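Local coordinates for protein putative immunoglobulin A1 protease (Bacteroides ovatus, PDB 3N6Z) that is of unknown function but may be a hydrolase that cleaves immunoglobulin A1, at residues I58-R62 with I84-L90; F96-F102 with F122-G128. Where two conformers were deposited one is given. Residues are numbered along the deposited sequence.

Contact 1: residues I58-R62 with I84-L90; sequences IRNMR and IDDWQSL
Residues 58-62 make a tight bend, a type I beta turn from I58 to M61 closed by M61 N to I58 O at 3.3 Å, and M61 and R62 then enter a weakly bonded helix. Facing them, 84-90 is irregular but largely extended, kinked at D85 and D86, where psi falls near zero. The backbones draw together toward their C-terminal ends: the CA atoms of R59 and W87 are 7.5 Å apart, those of R62 and L90 5.8 Å. On the outer side D86 (chi1 p) takes R59 in a two-pronged salt bridge, NE to OD1 3.0 Å and NH2 to OD2 2.9 Å, the R59 chain running m, t, p to get there. R59 CD also packs on I84 CD1 at 3.5 Å. R62 NH2 donates to D86 O at 2.7 Å and makes a long salt bridge with D86 OD2 at 3.8 Å, while R62 NE bonds the hydroxyl of Y13. This turn sits at the N-terminal end of a right-handed parallel beta-helix, next to its first coils. Inward, W87 (chi1 t) slides its indole edge beneath the turn, CZ3 lying 3.6 Å from I58 O and CH2 4.5 Å from M61 SE. Selenomethionine M61 (m, t, p) reaches L90, CE to CD1 3.5 Å. Water 1 accepts a weak bond from R62 NH1 (3.1 Å) and donates to Q88 O (2.8 Å).

Contact 2: residues F96-F102 with F122-G128; sequences FPYEIDF and FFGVLCG
Two successive coils of a parallel beta-helix meet here, the start of strand 100-105 lying alongside the start of strand 125-131. I100 and G128 form a parallel bridge with CA atoms 5.2 Å apart; E99 CA and C127 CA are closer still at 4.9 Å, and F96 CA and V125 CA open to 6.5 Å. I100 N donates to C127 O at 2.9 Å, and E99 CA makes a CA-H...O contact with that same oxygen at 3.2 Å. G128 (phi 127°, psi -139°) brings its CA to 3.3 Å from I100 O; a CB on it would collide with that oxygen, so the close approach depends on its having none. Just before strand 125-131, G124 turns the chain at phi 81°, psi -73°.

At one end the V125 methyl CG2 caps the flat face of the F96 ring in a CH-pi contact, 3.9 Å from the ring centroid. In the middle I100 (m, t) fills the space beside F123 and L126, its CD1 3.9 Å from F123 CD1 and its CB 4.2 Å from L126 CD1. At the inner end the F102 ring (chi1 t) offers its face to two edges: F122 (chi1 t) in a T-shaped pair, centroids 5.7 Å apart and planes at 72°, and F123 (chi1 m) in an offset one, 5.7 Å and 73°. F123 CZ also abuts F102 CB at 3.7 Å. Where the backbones part, water 2 fills the gap, lying 2.7 Å from Y98 O and 2.9 Å from V125 O, and accepting from C127 N at 2.9 Å.

In the fold
Both contacts lie toward the N-terminal end of the beta-helix and follow one another along the chain, their centres about 13 Å apart. Contact 2 is buried between two neighbouring strands, and its side-chain contacts are apolar and aromatic; one backbone hydrogen bond links its two segments, and the strand pairing carries on through D129. Contact 1 is partly buried and joins a beta turn leading into a short helix to a loop; its outer half is charged and its inner half apolar. M61 packs on F102. F122 touches both contacts, its ring stacking on W87 and turning an edge to F102, its carbonyl probably hydrogen-bonded by L90 N and W87 NE1.

Contact 1: residues I58-R62 with I84-L90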
ATOM      1  N   ILE A  58      -2.850   3.115 -20.310  1.00  8.72           N
ATOM      2  CA  ILE A  58      -2.726   2.382 -19.074  1.00  8.44           C
ATOM      3  C   ILE A  58      -3.551   1.085 -19.109  1.00  8.93           C
ATOM      4  O   ILE A  58      -3.144   0.059 -18.529  1.00  9.30           O
ATOM      5  CB  ILE A  58      -3.019   3.258 -17.806  1.00  9.37           C
ATOM      6  CG1 ILE A  58      -2.088   2.868 -16.652  1.00  9.40           C
ATOM      7  CG2 ILE A  58      -4.456   3.202 -17.388  1.00  9.54           C
ATOM      8  CD1 ILE A  58      -2.094   3.875 -15.503  1.00 11.23           C
ATOM      9  N   ARG A  59      -4.659   1.100 -19.837  1.00  9.52           N
ATOM     10  CA  ARG A  59      -5.477  -0.097 -20.034  1.00 10.00           C
ATOM     11  C   ARG A  59      -4.840  -1.114 -20.986  1.00  9.39           C
ATOM     12  O   ARG A  59      -5.291  -2.240 -21.039  1.00 13.70           O
ATOM     13  CB  ARG A  59      -6.884   0.291 -20.474  1.00 11.53           C
ATOM     14  CG  ARG A  59      -7.641   0.995 -19.346  1.00 11.74           C
ATOM     15  CD  ARG A  59      -8.843   1.780 -19.821  1.00 13.19           C
ATOM     16  NE  ARG A  59      -9.798   0.880 -20.441  1.00 12.22           N
ATOM     17  CZ  ARG A  59     -10.200   0.968 -21.716  1.00 14.73           C
ATOM     18  NH1 ARG A  59      -9.835   1.992 -22.502  1.00 17.25           N
ATOM     19  NH2 ARG A  59     -11.016   0.048 -22.194  1.00 16.05           N
ATOM     20  N   ASN A  60      -3.779  -0.751 -21.681  1.00  8.79           N
ATOM     21  CA  ASN A  60      -3.032  -1.685 -22.529  1.00  9.68           C
ATOM     22  C   ASN A  60      -1.946  -2.454 -21.779  1.00  7.75           C
ATOM     23  O   ASN A  60      -1.363  -3.385 -22.331  1.00  8.97           O
ATOM     24  CB  ASN A  60      -2.426  -1.001 -23.775  1.00  9.61           C
ATOM     25  CG  ASN A  60      -3.495  -0.503 -24.746  1.00 10.16           C
ATOM     26  OD1 ASN A  60      -4.585  -1.103 -24.845  1.00 10.85           O
ATOM     27  ND2 ASN A  60      -3.190   0.589 -25.468  1.00  9.70           N
HETATM   28  N   MSE A  61      -1.674  -2.090 -20.511  1.00  8.69           N
HETATM   29  CA  MSE A  61      -0.622  -2.777 -19.751  1.00  7.93           C
HETATM   30  C   MSE A  61      -0.872  -4.292 -19.746  1.00  7.40           C
HETATM   31  O   MSE A  61       0.061  -5.074 -19.902  1.00  8.55           O
HETATM   32  CB  MSE A  61      -0.532  -2.275 -18.318  1.00  7.87           C
HETATM   33  CG  MSE A  61      -0.085  -0.832 -18.196  1.00  9.08           C
HETATM   34 SE   MSE A  61      -0.088  -0.217 -16.369  0.75  6.41          SE
HETATM   35  CE  MSE A  61       1.360  -1.365 -15.715  1.00  8.67           C
ATOM     36  N   ARG A  62      -2.109  -4.693 -19.484  1.00  8.32           N
ATOM     37  CA  ARG A  62      -2.403  -6.125 -19.350  1.00  9.84           C
ATOM     38  C   ARG A  62      -2.064  -6.917 -20.607  1.00  9.36           C
ATOM     39  O   ARG A  62      -1.709  -8.105 -20.540  1.00 12.36           O
ATOM     40  CB  ARG A  62      -3.858  -6.322 -18.988  1.00 10.91           C
ATOM     41  CG  ARG A  62      -4.842  -5.801 -19.995  1.00 15.55           C
ATOM     42  CD  ARG A  62      -6.189  -6.345 -19.503  1.00 25.04           C
ATOM     43  NE  ARG A  62      -7.248  -5.387 -19.414  1.00 35.83           N
ATOM     44  CZ  ARG A  62      -8.259  -5.415 -18.519  1.00 38.14           C
ATOM     45  NH1 ARG A  62      -8.352  -6.305 -17.484  1.00 29.82           N
ATOM     46  NH2 ARG A  62      -9.173  -4.467 -18.641  1.00 34.74           N
ATOM     47  N   ILE A  84     -13.440   4.718 -16.470  1.00 12.37           N
ATOM     48  CA  ILE A  84     -12.891   3.376 -16.759  0.70 12.51           C
ATOM     49  C   ILE A  84     -13.516   2.380 -15.797  1.00 12.58           C
ATOM     50  O   ILE A  84     -13.287   2.460 -14.583  1.00 12.82           O
ATOM     51  CB  ILE A  84     -11.342   3.320 -16.624  0.70 11.52           C
ATOM     52  CG1 ILE A  84     -10.660   4.309 -17.584  0.70 14.06           C
ATOM     53  CG2 ILE A  84     -10.812   1.873 -16.795  0.70 12.36           C
ATOM     54  CD1 ILE A  84     -11.186   4.291 -18.980  0.70 13.56           C
ATOM     55  N   ASP A  85     -14.288   1.444 -16.359  1.00 12.97           N
ATOM     56  CA  ASP A  85     -15.034   0.425 -15.630  0.60 13.89           C
ATOM     57  C   ASP A  85     -14.455  -0.983 -15.752  1.00 12.81           C
ATOM     58  O   ASP A  85     -14.917  -1.905 -15.083  1.00 15.26           O
ATOM     59  CB  ASP A  85     -16.472   0.357 -16.179  0.60 16.00           C
ATOM     60  CG  ASP A  85     -17.268   1.611 -15.922  0.60 17.70           C
ATOM     61  OD1 ASP A  85     -16.953   2.371 -14.995  0.60 19.18           O
ATOM     62  OD2 ASP A  85     -18.252   1.796 -16.674  0.60 23.67           O
ATOM     63  N   ASP A  86     -13.477  -1.167 -16.635  1.00 11.73           N
ATOM     64  CA  ASP A  86     -13.044  -2.533 -16.993  1.00 11.76           C
ATOM     65  C   ASP A  86     -11.742  -2.992 -16.361  1.00 12.00           C
ATOM     66  O   ASP A  86     -11.158  -3.999 -16.807  1.00 12.89           O
ATOM     67  CB  ASP A  86     -12.966  -2.695 -18.544  1.00 13.55           C
ATOM     68  CG  ASP A  86     -11.860  -1.863 -19.193  1.00 12.80           C
ATOM     69  OD1 ASP A  86     -11.341  -0.920 -18.574  1.00 16.42           O
ATOM     70  OD2 ASP A  86     -11.529  -2.120 -20.381  1.00 16.49           O
ATOM     71  N   TRP A  87     -11.257  -2.299 -15.325  1.00 11.43           N
ATOM     72  CA  TRP A  87      -9.999  -2.740 -14.726  1.00  9.70           C
ATOM     73  C   TRP A  87     -10.208  -3.997 -13.902  1.00  8.92           C
ATOM     74  O   TRP A  87     -11.067  -4.029 -13.032  1.00 10.75           O
ATOM     75  CB  TRP A  87      -9.430  -1.671 -13.829  1.00  9.46           C
ATOM     76  CG  TRP A  87      -8.022  -1.932 -13.459  1.00  8.41           C
ATOM     77  CD1 TRP A  87      -7.566  -2.523 -12.300  1.00  9.15           C
ATOM     78  CD2 TRP A  87      -6.861  -1.570 -14.202  1.00  8.06           C
ATOM     79  NE1 TRP A  87      -6.192  -2.566 -12.298  1.00  8.90           N
ATOM     80  CE2 TRP A  87      -5.734  -1.946 -13.433  1.00  7.40           C
ATOM     81  CE3 TRP A  87      -6.649  -0.927 -15.433  1.00  8.67           C
ATOM     82  CZ2 TRP A  87      -4.434  -1.705 -13.866  1.00 10.00           C
ATOM     83  CZ3 TRP A  87      -5.350  -0.694 -15.849  1.00 10.78           C
ATOM     84  CH2 TRP A  87      -4.267  -1.102 -15.088  1.00 11.95           C
ATOM     85  N   GLN A  88      -9.343  -4.975 -14.129  1.00  8.87           N
ATOM     86  CA  GLN A  88      -9.090  -6.008 -13.142  1.00  8.26           C
ATOM     87  C   GLN A  88      -7.572  -5.993 -12.924  1.00  8.27           C
ATOM     88  O   GLN A  88      -6.797  -5.583 -13.784  1.00  9.22           O
ATOM     89  CB  GLN A  88      -9.644  -7.360 -13.590  1.00  9.75           C
ATOM     90  CG  GLN A  88     -11.177  -7.329 -13.749  1.00 11.45           C
ATOM     91  CD  GLN A  88     -11.787  -8.678 -14.076  1.00 13.36           C
ATOM     92  OE1 GLN A  88     -11.091  -9.685 -14.141  1.00 16.05           O
ATOM     93  NE2 GLN A  88     -13.097  -8.701 -14.248  1.00 13.94           N
ATOM     94  N   SER A  89      -7.155  -6.403 -11.739  1.00  7.96           N
ATOM     95  CA  SER A  89      -5.768  -6.256 -11.354  1.00  8.10           C
ATOM     96  C   SER A  89      -4.805  -6.921 -12.332  1.00  9.15           C
ATOM     97  O   SER A  89      -5.119  -7.967 -12.921  1.00 10.67           O
ATOM     98  CB  SER A  89      -5.544  -6.748  -9.944  1.00  9.06           C
ATOM     99  OG  SER A  89      -5.667  -8.149  -9.864  1.00 10.74           O
ATOM    100  N   LEU A  90      -3.645  -6.310 -12.528  1.00  8.15           N
ATOM    101  CA  LEU A  90      -2.727  -6.771 -13.573  1.00  8.37           C
ATOM    102  C   LEU A  90      -2.234  -8.189 -13.373  1.00  9.07           C
ATOM    103  O   LEU A  90      -2.121  -8.936 -14.346  1.00  9.76           O
ATOM    104  CB  LEU A  90      -1.550  -5.794 -13.677  1.00  8.04           C
ATOM    105  CG  LEU A  90      -1.895  -4.416 -14.209  1.00  8.88           C
ATOM    106  CD1 LEU A  90      -0.858  -3.373 -13.848  1.00 11.00           C
ATOM    107  CD2 LEU A  90      -2.089  -4.510 -15.734  1.00 11.34           C
TER
HETATM  108  O   HOH W   1      -5.698  -6.937 -16.017  1.00 18.02           O

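Contact 2: residues F96-F102 with F122-G128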
ATOM      1  N   PHE A  96      -0.082 -15.855 -10.704  1.00  8.83           N
ATOM      2  CA  PHE A  96       0.556 -14.545 -10.518  1.00  8.37           C
ATOM      3  C   PHE A  96       1.894 -14.474 -11.295  1.00  8.28           C
ATOM      4  O   PHE A  96       2.906 -14.007 -10.750  1.00  9.44           O
ATOM      5  CB  PHE A  96       0.806 -14.267  -9.006  1.00  9.99           C
ATOM      6  CG  PHE A  96      -0.281 -14.754  -8.105  1.00 10.54           C
ATOM      7  CD1 PHE A  96      -1.561 -14.230  -8.175  1.00 10.38           C
ATOM      8  CD2 PHE A  96      -0.027 -15.755  -7.183  1.00 12.45           C
ATOM      9  CE1 PHE A  96      -2.565 -14.686  -7.355  1.00 12.06           C
ATOM     10  CE2 PHE A  96      -1.045 -16.211  -6.358  1.00 14.48           C
ATOM     11  CZ  PHE A  96      -2.314 -15.655  -6.442  1.00 12.86           C
ATOM     12  N   PRO A  97       1.891 -14.856 -12.582  1.00  7.77           N
ATOM     13  CA  PRO A  97       3.169 -15.048 -13.283  1.00  7.58           C
ATOM     14  C   PRO A  97       3.887 -13.784 -13.781  1.00  7.65           C
ATOM     15  O   PRO A  97       5.013 -13.891 -14.240  1.00 10.27           O
ATOM     16  CB  PRO A  97       2.749 -15.903 -14.496  1.00  9.63           C
ATOM     17  CG  PRO A  97       1.376 -15.355 -14.838  1.00  9.77           C
ATOM     18  CD  PRO A  97       0.753 -15.241 -13.446  1.00  8.46           C
ATOM     19  N   TYR A  98       3.239 -12.621 -13.714  1.00  7.45           N
ATOM     20  CA  TYR A  98       3.743 -11.412 -14.364  1.00  7.28           C
ATOM     21  C   TYR A  98       4.498 -10.514 -13.400  1.00  8.10           C
ATOM     22  O   TYR A  98       3.871  -9.848 -12.570  1.00 13.10           O
ATOM     23  CB  TYR A  98       2.556 -10.633 -14.932  1.00  8.11           C
ATOM     24  CG  TYR A  98       1.724 -11.401 -15.941  1.00  8.59           C
ATOM     25  CD1 TYR A  98       2.317 -12.035 -17.026  1.00  9.87           C
ATOM     26  CD2 TYR A  98       0.361 -11.469 -15.815  1.00  8.40           C
ATOM     27  CE1 TYR A  98       1.553 -12.711 -17.969  1.00  8.27           C
ATOM     28  CE2 TYR A  98      -0.412 -12.125 -16.743  1.00  8.94           C
ATOM     29  CZ  TYR A  98       0.184 -12.751 -17.821  1.00  8.13           C
ATOM     30  OH  TYR A  98      -0.563 -13.399 -18.775  1.00 11.54           O
ATOM     31  N   GLU A  99       5.819 -10.423 -13.577  1.00  7.80           N
ATOM     32  CA  GLU A  99       6.648  -9.491 -12.844  1.00  7.81           C
ATOM     33  C   GLU A  99       6.590  -8.123 -13.531  1.00  7.42           C
ATOM     34  O   GLU A  99       6.548  -8.034 -14.770  1.00  7.90           O
ATOM     35  CB  GLU A  99       8.088  -9.983 -12.766  1.00  8.34           C
ATOM     36  CG  GLU A  99       8.234 -11.292 -11.989  1.00  9.06           C
ATOM     37  CD  GLU A  99       9.579 -11.943 -12.177  1.00  9.70           C
ATOM     38  OE1 GLU A  99      10.580 -11.205 -12.367  1.00 12.76           O
ATOM     39  OE2 GLU A  99       9.634 -13.187 -12.095  1.00 12.27           O
ATOM     40  N   ILE A 100       6.621  -7.069 -12.720  1.00  7.31           N
ATOM     41  CA  ILE A 100       6.418  -5.705 -13.210  1.00  7.48           C
ATOM     42  C   ILE A 100       7.371  -4.731 -12.548  1.00  7.22           C
ATOM     43  O   ILE A 100       7.619  -4.795 -11.340  1.00  8.65           O
ATOM     44  CB  ILE A 100       4.956  -5.232 -12.962  1.00  7.81           C
ATOM     45  CG1 ILE A 100       3.961  -6.101 -13.728  1.00  7.77           C
ATOM     46  CG2 ILE A 100       4.787  -3.736 -13.310  1.00  9.03           C
ATOM     47  CD1 ILE A 100       2.495  -5.909 -13.306  1.00  8.91           C
ATOM     48  N   ASP A 101       7.959  -3.865 -13.362  1.00  7.56           N
ATOM     49  CA  ASP A 101       8.685  -2.678 -12.910  1.00  8.04           C
ATOM     50  C   ASP A 101       7.874  -1.479 -13.376  1.00  7.58           C
ATOM     51  O   ASP A 101       7.694  -1.285 -14.556  1.00  8.26           O
ATOM     52  CB  ASP A 101      10.118  -2.624 -13.463  1.00  8.68           C
ATOM     53  CG  ASP A 101      10.918  -1.526 -12.831  1.00 10.08           C
ATOM     54  OD1 ASP A 101      10.782  -0.381 -13.291  1.00 12.45           O
ATOM     55  OD2 ASP A 101      11.647  -1.799 -11.858  1.00 13.65           O
ATOM     56  N   PHE A 102       7.404  -0.681 -12.423  1.00  7.53           N
ATOM     57  CA  PHE A 102       6.559   0.468 -12.703  1.00  7.32           C
ATOM     58  C   PHE A 102       7.167   1.720 -12.074  1.00  7.79           C
ATOM     59  O   PHE A 102       7.397   1.764 -10.865  1.00  8.44           O
ATOM     60  CB  PHE A 102       5.146   0.227 -12.143  1.00  7.52           C
ATOM     61  CG  PHE A 102       4.137   1.278 -12.564  1.00  6.94           C
ATOM     62  CD1 PHE A 102       4.008   2.459 -11.863  1.00  8.83           C
ATOM     63  CD2 PHE A 102       3.360   1.088 -13.697  1.00  7.10           C
ATOM     64  CE1 PHE A 102       3.097   3.428 -12.243  1.00  9.63           C
ATOM     65  CE2 PHE A 102       2.475   2.038 -14.107  1.00  8.09           C
ATOM     66  CZ  PHE A 102       2.330   3.209 -13.359  1.00  9.06           C
ATOM     67  N   PHE A 122      -4.493  -2.092  -8.171  1.00  6.85           N
ATOM     68  CA  PHE A 122      -3.829  -1.810  -9.418  1.00  6.36           C
ATOM     69  C   PHE A 122      -3.085  -3.067  -9.920  1.00  7.38           C
ATOM     70  O   PHE A 122      -3.357  -3.542 -11.027  1.00  7.21           O
ATOM     71  CB  PHE A 122      -2.906  -0.581  -9.295  1.00  7.46           C
ATOM     72  CG  PHE A 122      -2.458  -0.034 -10.624  1.00  7.11           C
ATOM     73  CD1 PHE A 122      -3.305   0.717 -11.424  1.00  7.96           C
ATOM     74  CD2 PHE A 122      -1.181  -0.260 -11.063  1.00  8.34           C
ATOM     75  CE1 PHE A 122      -2.889   1.217 -12.667  1.00  8.78           C
ATOM     76  CE2 PHE A 122      -0.757   0.260 -12.281  1.00  9.81           C
ATOM     77  CZ  PHE A 122      -1.615   1.009 -13.056  1.00  9.17           C
ATOM     78  N   PHE A 123      -2.181  -3.613  -9.105  1.00  7.28           N
ATOM     79  CA  PHE A 123      -1.297  -4.711  -9.512  1.00  6.34           C
ATOM     80  C   PHE A 123      -1.837  -6.103  -9.185  1.00  7.55           C
ATOM     81  O   PHE A 123      -1.403  -7.085  -9.820  1.00  8.54           O
ATOM     82  CB  PHE A 123       0.096  -4.575  -8.925  1.00  7.45           C
ATOM     83  CG  PHE A 123       0.849  -3.379  -9.403  1.00  6.82           C
ATOM     84  CD1 PHE A 123       1.276  -3.272 -10.712  1.00  8.30           C
ATOM     85  CD2 PHE A 123       1.104  -2.330  -8.547  1.00  7.49           C
ATOM     86  CE1 PHE A 123       1.943  -2.155 -11.156  1.00  9.36           C
ATOM     87  CE2 PHE A 123       1.798  -1.206  -8.965  1.00  8.16           C
ATOM     88  CZ  PHE A 123       2.223  -1.123 -10.279  1.00 10.06           C
ATOM     89  N   GLY A 124      -2.679  -6.229  -8.139  1.00  7.21           N
ATOM     90  CA  GLY A 124      -3.136  -7.545  -7.689  1.00  6.33           C
ATOM     91  C   GLY A 124      -2.115  -8.236  -6.807  1.00  6.50           C
ATOM     92  O   GLY A 124      -2.281  -8.283  -5.572  1.00  7.18           O
ATOM     93  N   VAL A 125      -1.051  -8.700  -7.440  1.00  6.99           N
ATOM     94  CA  VAL A 125       0.131  -9.242  -6.775  1.00  6.98           C
ATOM     95  C   VAL A 125       1.335  -8.582  -7.449  1.00  6.31           C
ATOM     96  O   VAL A 125       1.521  -8.777  -8.650  1.00  8.08           O
ATOM     97  CB  VAL A 125       0.236 -10.784  -6.874  1.00  7.71           C
ATOM     98  CG1 VAL A 125       1.593 -11.271  -6.316  1.00  9.44           C
ATOM     99  CG2 VAL A 125      -0.973 -11.452  -6.179  1.00  8.70           C
ATOM    100  N   LEU A 126       2.105  -7.801  -6.686  1.00  7.46           N
ATOM    101  CA  LEU A 126       3.264  -7.100  -7.231  1.00  6.55           C
ATOM    102  C   LEU A 126       4.555  -7.877  -6.931  1.00  7.29           C
ATOM    103  O   LEU A 126       4.960  -7.979  -5.759  1.00  7.94           O
ATOM    104  CB  LEU A 126       3.347  -5.666  -6.702  1.00  6.90           C
ATOM    105  CG  LEU A 126       4.546  -4.866  -7.255  1.00  7.59           C
ATOM    106  CD1 LEU A 126       4.625  -4.819  -8.803  1.00  8.88           C
ATOM    107  CD2 LEU A 126       4.544  -3.447  -6.678  1.00  8.94           C
ATOM    108  N   CYS A 127       5.154  -8.395  -8.001  1.00  8.03           N
ATOM    109  CA  CYS A 127       6.447  -9.037  -7.984  1.00  7.16           C
ATOM    110  C   CYS A 127       7.341  -8.145  -8.826  1.00  6.54           C
ATOM    111  O   CYS A 127       7.149  -8.039 -10.024  1.00  8.77           O
ATOM    112  CB  CYS A 127       6.391 -10.451  -8.528  1.00  7.26           C
ATOM    113  SG  CYS A 127       5.312 -11.561  -7.637  1.00  9.14           S
ATOM    114  N   GLY A 128       8.252  -7.443  -8.162  1.00  7.61           N
ATOM    115  CA  GLY A 128       9.017  -6.347  -8.770  1.00  8.30           C
ATOM    116  C   GLY A 128       8.927  -5.089  -7.957  1.00  8.47           C
ATOM    117  O   GLY A 128       9.003  -5.131  -6.725  1.00  8.52           O
TER
HETATM  118  O   HOH W   2       3.687  -8.098 -10.504  1.00  8.61           O